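Local coordinates for protein BIFUNCTIONAL PROTEIN Proline utilization A (PutA) (Corynebacterium freiburgense, PDB 5UX5) that oxidises proline to glutamate in two steps, pairing an FAD-dependent proline dehydrogenase with an NAD-dependent aldehyde dehydrogenase in one chain, at residues A[268-276]-A[453-461]; A[481-489]-A[536-544]. One frame throughout, in Å; residues are numbered along the deposited sequence.

The two contacts follow each other along the chain: contact 1 closes at 461 and contact 2 opens at 481. Their centres lie 29 Å apart, and their nearest atoms are about 10 Å apart without touching. Contact 1 sits on the proline dehydrogenase barrel, where the side chain of Arg-459 comes to about 8 Å from the bound FAD. Contact 2 follows about 20 residues later and joins the end of helix 477-484 and the residues after it to helix 535-544 of the aldehyde dehydrogenase part, which holds the NAD. The chain thus packs first on the proline dehydrogenase barrel and then against an aldehyde dehydrogenase helix.

Contact 1: A[268-276]-A[453-461]; sequences LPDSFQALQ and KVAEDSRRL
Pro-269 lies against the backbone of 455-457. Its CB is 3.3 Å from Asp-457 O, and its CG meets Arg-459 CG at 3.8 Å, the two side chains crossing at about a right angle. The polar end of Arg-459 turns elsewhere, with NE bonded to the carbonyl of Pro-319. Asp-270 follows in the type I turn from Leu-268 to Ser-271. Its CA makes a CA-H...O contact with Glu-456 O at 3.3 Å. The Asp-270 carboxylate lies beside Ser-458, with OD2 3.3 Å from Ser-458 CB. The link between their polar ends is indirect: Tyr-236 OH is hydrogen-bonded to both Asp-270 OD2 and Ser-458 OG. Ser-458 OG also accepts from Arg-460 N, which makes an ST turn.

The turn leads from strand 260-265 into helix 271-287. These are a strand and a following helix of the proline dehydrogenase TIM barrel, so the segment 453-461 crosses the start of a barrel helix.

Phe-272 has CG anti to the backbone N (chi1 177°), which turns its ring toward Glu-456. Glu-456 OE2 lies at the ring edge, in its plane, 3.9 Å from CE2. The carboxylate is turned 82° from the ring. Arg-332 makes a cation-pi contact with this ring, and Tyr-12 meets it edge-to-face. Gln-273 reaches out with an extended chain beyond CG, and its NE2 lies between two carboxylates. It gives weak hydrogen bonds to Glu-456 OE1 and Asp-457 OD1, each 3.4 Å long. The amide plane is tilted well away from both carboxylates. Gln-276 CG lies over one face of the Phe-272 ring, offset toward its rim.

Contact 2: A[481-489]-A[536-544]; sequences EWARTLEDP and QDLLGVMTH
Trp-482 has CG between its backbone N and carbonyl carbon (chi1 65°), and this places the indole beside Gln-536. The Gln-536 chain bends at chi2, which lays its amide flat over one face of the indole. The planes are 2° apart, and NE2 sits 3.5 Å above the ring. Gln-536 CG adds a CH-pi contact, 3.8 Å from the centroid of the six-membered ring. Leu-539 CD1 approaches the same ring obliquely, touching Trp-482 CH2 at 3.5 Å. Leu-486 packs further along helix 535-544, with CD1 4.0 Å from Leu-539 CB.

Beyond Leu-486 the chain runs close over Gly-540, the CA atoms of Glu-487 and Gly-540 4.8 Å apart. His-544 is held by its own helix: ND1 donates to Gly-540 O at 2.7 Å, nearly straight at 170° and in the ring plane. That bond fixes the rotation of the imidazole. One ring face is thus presented to Asp-488, whose CB lies 3.6 Å above its centre in a CH-pi contact. The carboxylate lies nearly parallel to the ring. Pro-489 CG closes the row against Val-541 CB at 3.7 Å.

The ring of His-757 also meets His-544, with nearly parallel planes. Helix 535-544 takes 481-489 along one side. Helix 550-574 touches Leu-486 and Leu-539, through Ile-550 and Ala-553 among others. Helix 624-636 packs on Leu-538 and Val-541, so the contact joins the end of helix 477-484 and its following loop to a group of aldehyde dehydrogenase helices.

Contact 1: A[268-276]-A[453-461]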
# COMPACT_ATOMS: atom_id res chain seq x y z
N LEU A 268 -7.53 6.77 21.61
CA LEU A 268 -6.23 7.31 21.26
C LEU A 268 -5.57 7.88 22.50
O LEU A 268 -6.08 8.87 23.05
CB LEU A 268 -6.37 8.36 20.19
CG LEU A 268 -7.01 7.88 18.90
CD1 LEU A 268 -6.94 9.02 17.94
CD2 LEU A 268 -6.25 6.66 18.36
N PRO A 269 -4.48 7.32 22.97
CA PRO A 269 -3.83 7.90 24.15
C PRO A 269 -3.51 9.38 23.95
O PRO A 269 -3.67 10.17 24.89
CB PRO A 269 -2.57 7.04 24.32
CG PRO A 269 -2.40 6.35 23.02
CD PRO A 269 -3.77 6.12 22.49
N ASP A 270 -3.08 9.79 22.77
CA ASP A 270 -2.71 11.18 22.58
C ASP A 270 -3.92 12.11 22.44
O ASP A 270 -3.75 13.31 22.24
CB ASP A 270 -1.76 11.31 21.38
CG ASP A 270 -2.22 10.53 20.16
OD1 ASP A 270 -2.86 9.46 20.31
OD2 ASP A 270 -1.95 10.98 19.03
N SER A 271 -5.15 11.58 22.54
CA SER A 271 -6.31 12.46 22.60
C SER A 271 -6.44 13.12 23.96
O SER A 271 -7.12 14.14 24.08
CB SER A 271 -7.60 11.71 22.25
OG SER A 271 -8.04 10.90 23.31
N PHE A 272 -5.78 12.59 24.99
CA PHE A 272 -5.72 13.33 26.24
C PHE A 272 -4.91 14.61 26.06
O PHE A 272 -5.24 15.65 26.62
CB PHE A 272 -5.15 12.46 27.36
CG PHE A 272 -4.98 13.20 28.67
CD1 PHE A 272 -6.07 13.80 29.29
CD2 PHE A 272 -3.73 13.32 29.26
CE1 PHE A 272 -5.91 14.49 30.47
CE2 PHE A 272 -3.57 14.01 30.44
CZ PHE A 272 -4.67 14.60 31.05
N GLN A 273 -3.83 14.55 25.27
CA GLN A 273 -3.10 15.78 24.98
C GLN A 273 -3.94 16.71 24.11
O GLN A 273 -3.93 17.92 24.31
CB GLN A 273 -1.77 15.45 24.34
CG GLN A 273 -0.88 14.68 25.27
CD GLN A 273 0.32 14.06 24.59
OE1 GLN A 273 0.34 13.87 23.37
NE2 GLN A 273 1.35 13.79 25.39
N ALA A 274 -4.67 16.15 23.14
CA ALA A 274 -5.56 16.97 22.33
C ALA A 274 -6.59 17.69 23.19
O ALA A 274 -6.92 18.85 22.94
CB ALA A 274 -6.25 16.10 21.27
N LEU A 275 -7.12 17.01 24.20
CA LEU A 275 -8.12 17.63 25.07
C LEU A 275 -7.52 18.80 25.83
O LEU A 275 -8.13 19.87 25.90
CB LEU A 275 -8.68 16.59 26.04
CG LEU A 275 -9.66 17.12 27.08
CD1 LEU A 275 -10.88 17.66 26.36
CD2 LEU A 275 -10.06 16.08 28.13
N GLN A 276 -6.31 18.63 26.37
CA GLN A 276 -5.69 19.73 27.10
C GLN A 276 -5.46 20.93 26.19
O GLN A 276 -5.70 22.08 26.59
CB GLN A 276 -4.39 19.27 27.73
CG GLN A 276 -4.58 18.27 28.85
CD GLN A 276 -3.28 17.84 29.47
OE1 GLN A 276 -2.92 18.30 30.55
NE2 GLN A 276 -2.55 16.97 28.79
N LYS A 453 -3.05 6.51 35.11
CA LYS A 453 -1.84 5.76 34.87
C LYS A 453 -1.67 5.33 33.42
O LYS A 453 -0.55 5.03 33.00
CB LYS A 453 -1.83 4.54 35.81
CG LYS A 453 -2.15 4.94 37.27
CD LYS A 453 -2.12 3.77 38.26
CE LYS A 453 -1.67 4.25 39.62
NZ LYS A 453 -0.57 3.41 40.20
N VAL A 454 -2.74 5.32 32.63
CA VAL A 454 -2.66 4.95 31.22
C VAL A 454 -1.80 5.94 30.45
O VAL A 454 -1.60 7.09 30.86
CB VAL A 454 -4.07 4.85 30.62
CG1 VAL A 454 -4.80 3.65 31.22
CG2 VAL A 454 -4.82 6.16 30.83
N ALA A 455 -1.26 5.49 29.33
CA ALA A 455 -0.31 6.33 28.63
C ALA A 455 -1.02 7.55 28.05
O ALA A 455 -2.24 7.60 27.95
CB ALA A 455 0.38 5.58 27.51
N GLU A 456 -0.22 8.54 27.67
CA GLU A 456 -0.75 9.70 26.98
C GLU A 456 0.02 10.09 25.73
O GLU A 456 -0.50 10.89 24.95
CB GLU A 456 -0.81 10.92 27.92
CG GLU A 456 0.51 11.51 28.36
CD GLU A 456 0.30 12.76 29.22
OE1 GLU A 456 0.30 13.89 28.67
OE2 GLU A 456 0.09 12.59 30.45
N ASP A 457 1.23 9.55 25.51
CA ASP A 457 1.93 9.79 24.26
C ASP A 457 1.23 9.07 23.11
O ASP A 457 0.42 8.17 23.32
CB ASP A 457 3.38 9.32 24.33
CG ASP A 457 4.28 10.33 24.96
OD1 ASP A 457 3.83 11.49 25.15
OD2 ASP A 457 5.45 9.98 25.24
N SER A 458 1.53 9.50 21.89
CA SER A 458 1.01 8.82 20.71
C SER A 458 1.78 7.51 20.43
O SER A 458 3.01 7.51 20.29
CB SER A 458 1.07 9.75 19.51
OG SER A 458 1.05 9.03 18.31
N ARG A 459 1.04 6.41 20.26
CA ARG A 459 1.67 5.14 19.95
C ARG A 459 2.53 5.20 18.69
O ARG A 459 3.47 4.39 18.56
CB ARG A 459 0.60 4.06 19.77
CG ARG A 459 -0.31 3.92 20.95
CD ARG A 459 0.05 2.66 21.66
NE ARG A 459 -0.63 1.49 21.14
CZ ARG A 459 -0.07 0.30 21.06
NH1 ARG A 459 1.20 0.12 21.43
NH2 ARG A 459 -0.78 -0.72 20.61
N ARG A 460 2.26 6.14 17.79
CA ARG A 460 3.00 6.26 16.54
C ARG A 460 4.36 6.94 16.74
O ARG A 460 5.10 7.11 15.77
CB ARG A 460 2.17 7.05 15.53
CG ARG A 460 0.90 6.37 15.04
CD ARG A 460 1.22 5.14 14.17
NE ARG A 460 0.01 4.48 13.70
CZ ARG A 460 -0.67 4.86 12.62
NH1 ARG A 460 -0.24 5.90 11.91
NH2 ARG A 460 -1.78 4.21 12.27
N LEU A 461 4.71 7.34 17.97
CA LEU A 461 5.95 8.08 18.16
C LEU A 461 7.18 7.22 17.96
O LEU A 461 8.26 7.77 17.73
CB LEU A 461 6.01 8.70 19.55
CG LEU A 461 5.11 9.89 19.94
CD1 LEU A 461 5.32 10.20 21.42
CD2 LEU A 461 5.36 11.11 19.10

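Contact 2: A[481-489]-A[536-544]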
# COMPACT_ATOMS: atom_id res chain seq x y z
N GLU A 481 6.72 18.02 9.56
CA GLU A 481 7.60 19.17 9.70
C GLU A 481 8.82 19.03 8.80
O GLU A 481 9.17 19.99 8.10
CB GLU A 481 8.00 19.38 11.16
CG GLU A 481 9.11 20.42 11.43
CD GLU A 481 8.90 21.84 10.81
OE1 GLU A 481 9.91 22.59 10.72
OE2 GLU A 481 7.76 22.23 10.46
N TRP A 482 9.48 17.85 8.78
CA TRP A 482 10.63 17.69 7.89
C TRP A 482 10.21 17.52 6.43
O TRP A 482 11.00 17.81 5.53
CB TRP A 482 11.57 16.55 8.34
CG TRP A 482 11.06 15.11 8.33
CD1 TRP A 482 10.87 14.30 9.41
CD2 TRP A 482 10.73 14.30 7.17
NE1 TRP A 482 10.43 13.05 9.02
CE2 TRP A 482 10.34 13.03 7.65
CE3 TRP A 482 10.73 14.54 5.79
CZ2 TRP A 482 9.93 11.99 6.78
CZ3 TRP A 482 10.32 13.52 4.93
CH2 TRP A 482 9.93 12.26 5.43
N ALA A 483 8.97 17.10 6.18
CA ALA A 483 8.47 17.05 4.81
C ALA A 483 8.39 18.46 4.19
O ALA A 483 8.63 18.62 2.98
CB ALA A 483 7.10 16.36 4.80
N ARG A 484 8.12 19.48 5.00
CA ARG A 484 8.13 20.85 4.50
C ARG A 484 9.53 21.31 4.12
O ARG A 484 9.67 22.11 3.19
CB ARG A 484 7.54 21.79 5.55
CG ARG A 484 6.03 21.75 5.65
CD ARG A 484 5.53 22.69 6.73
NE ARG A 484 4.23 22.30 7.25
CZ ARG A 484 4.05 21.65 8.40
NH1 ARG A 484 5.10 21.32 9.14
NH2 ARG A 484 2.83 21.34 8.82
N THR A 485 10.56 20.85 4.83
CA THR A 485 11.92 21.37 4.67
C THR A 485 12.80 20.54 3.73
O THR A 485 14.03 20.64 3.81
CB THR A 485 12.61 21.50 6.05
OG1 THR A 485 12.95 20.20 6.57
CG2 THR A 485 11.74 22.26 7.05
N LEU A 486 12.22 19.77 2.82
CA LEU A 486 13.05 18.93 1.96
C LEU A 486 13.91 19.76 1.01
O LEU A 486 13.52 20.84 0.57
CB LEU A 486 12.18 17.95 1.16
CG LEU A 486 11.66 16.69 1.86
CD1 LEU A 486 10.84 15.86 0.90
CD2 LEU A 486 12.82 15.85 2.45
N GLU A 487 15.11 19.26 0.73
CA GLU A 487 16.07 20.01 -0.08
C GLU A 487 16.10 19.51 -1.52
O GLU A 487 15.45 18.53 -1.88
CB GLU A 487 17.45 19.92 0.58
CG GLU A 487 17.45 20.47 2.00
CD GLU A 487 18.84 20.56 2.56
OE1 GLU A 487 19.46 19.51 2.77
OE2 GLU A 487 19.32 21.70 2.78
N ASP A 488 16.88 20.21 -2.36
CA ASP A 488 17.02 19.90 -3.79
C ASP A 488 18.50 19.66 -4.09
O ASP A 488 19.17 20.50 -4.70
CB ASP A 488 16.44 21.03 -4.65
CG ASP A 488 16.58 20.79 -6.16
OD1 ASP A 488 16.99 19.69 -6.56
OD2 ASP A 488 16.22 21.70 -6.95
N PRO A 489 19.02 18.49 -3.70
CA PRO A 489 20.47 18.30 -3.77
C PRO A 489 20.96 18.26 -5.20
O PRO A 489 20.31 17.71 -6.09
CB PRO A 489 20.70 16.98 -3.03
CG PRO A 489 19.36 16.35 -2.85
CD PRO A 489 18.32 17.38 -3.03
N GLN A 536 15.93 11.44 4.15
CA GLN A 536 15.44 12.74 3.74
C GLN A 536 16.25 13.35 2.62
O GLN A 536 15.68 14.03 1.76
CB GLN A 536 15.37 13.68 4.94
CG GLN A 536 14.01 13.59 5.59
CD GLN A 536 14.08 13.51 7.09
OE1 GLN A 536 14.43 14.48 7.78
NE2 GLN A 536 13.76 12.32 7.61
N ASP A 537 17.56 13.10 2.59
CA ASP A 537 18.32 13.48 1.41
C ASP A 537 17.82 12.72 0.17
O ASP A 537 17.73 13.30 -0.92
CB ASP A 537 19.81 13.22 1.64
CG ASP A 537 20.39 14.09 2.73
OD1 ASP A 537 20.60 15.29 2.45
OD2 ASP A 537 20.63 13.59 3.85
N LEU A 538 17.51 11.42 0.31
CA LEU A 538 17.02 10.70 -0.85
C LEU A 538 15.69 11.27 -1.30
O LEU A 538 15.48 11.47 -2.49
CB LEU A 538 16.90 9.19 -0.57
CG LEU A 538 18.22 8.42 -0.33
CD1 LEU A 538 17.96 6.98 0.08
CD2 LEU A 538 19.14 8.48 -1.50
N LEU A 539 14.80 11.57 -0.36
CA LEU A 539 13.52 12.18 -0.71
C LEU A 539 13.72 13.50 -1.45
O LEU A 539 13.05 13.78 -2.45
CB LEU A 539 12.65 12.35 0.54
CG LEU A 539 12.19 11.02 1.15
CD1 LEU A 539 11.34 11.20 2.39
CD2 LEU A 539 11.46 10.18 0.11
N GLY A 540 14.64 14.33 -0.96
CA GLY A 540 14.94 15.58 -1.62
C GLY A 540 15.30 15.40 -3.09
O GLY A 540 14.78 16.11 -3.94
N VAL A 541 16.21 14.47 -3.39
CA VAL A 541 16.63 14.34 -4.79
C VAL A 541 15.57 13.62 -5.62
O VAL A 541 15.40 13.90 -6.81
CB VAL A 541 18.00 13.66 -4.94
CG1 VAL A 541 17.91 12.16 -4.63
CG2 VAL A 541 18.56 13.94 -6.34
N MET A 542 14.83 12.68 -5.02
CA MET A 542 13.82 11.96 -5.77
C MET A 542 12.64 12.83 -6.13
O MET A 542 12.04 12.63 -7.19
CB MET A 542 13.34 10.75 -4.98
CG MET A 542 14.41 9.74 -4.81
SD MET A 542 14.09 8.52 -3.53
CE MET A 542 13.07 7.35 -4.40
N THR A 543 12.28 13.80 -5.27
CA THR A 543 11.12 14.65 -5.55
C THR A 543 11.44 15.77 -6.54
O THR A 543 10.52 16.29 -7.17
CB THR A 543 10.52 15.23 -4.25
OG1 THR A 543 11.53 15.86 -3.47
CG2 THR A 543 9.88 14.13 -3.40
N HIS A 544 12.72 16.10 -6.73
CA HIS A 544 13.11 17.10 -7.71
C HIS A 544 13.61 16.44 -9.01
O HIS A 544 12.97 16.57 -10.05
CB HIS A 544 14.17 18.03 -7.11
CG HIS A 544 13.63 18.84 -5.98
ND1 HIS A 544 13.74 18.45 -4.66
CD2 HIS A 544 12.92 19.99 -5.97
CE1 HIS A 544 13.14 19.34 -3.89
NE2 HIS A 544 12.63 20.28 -4.66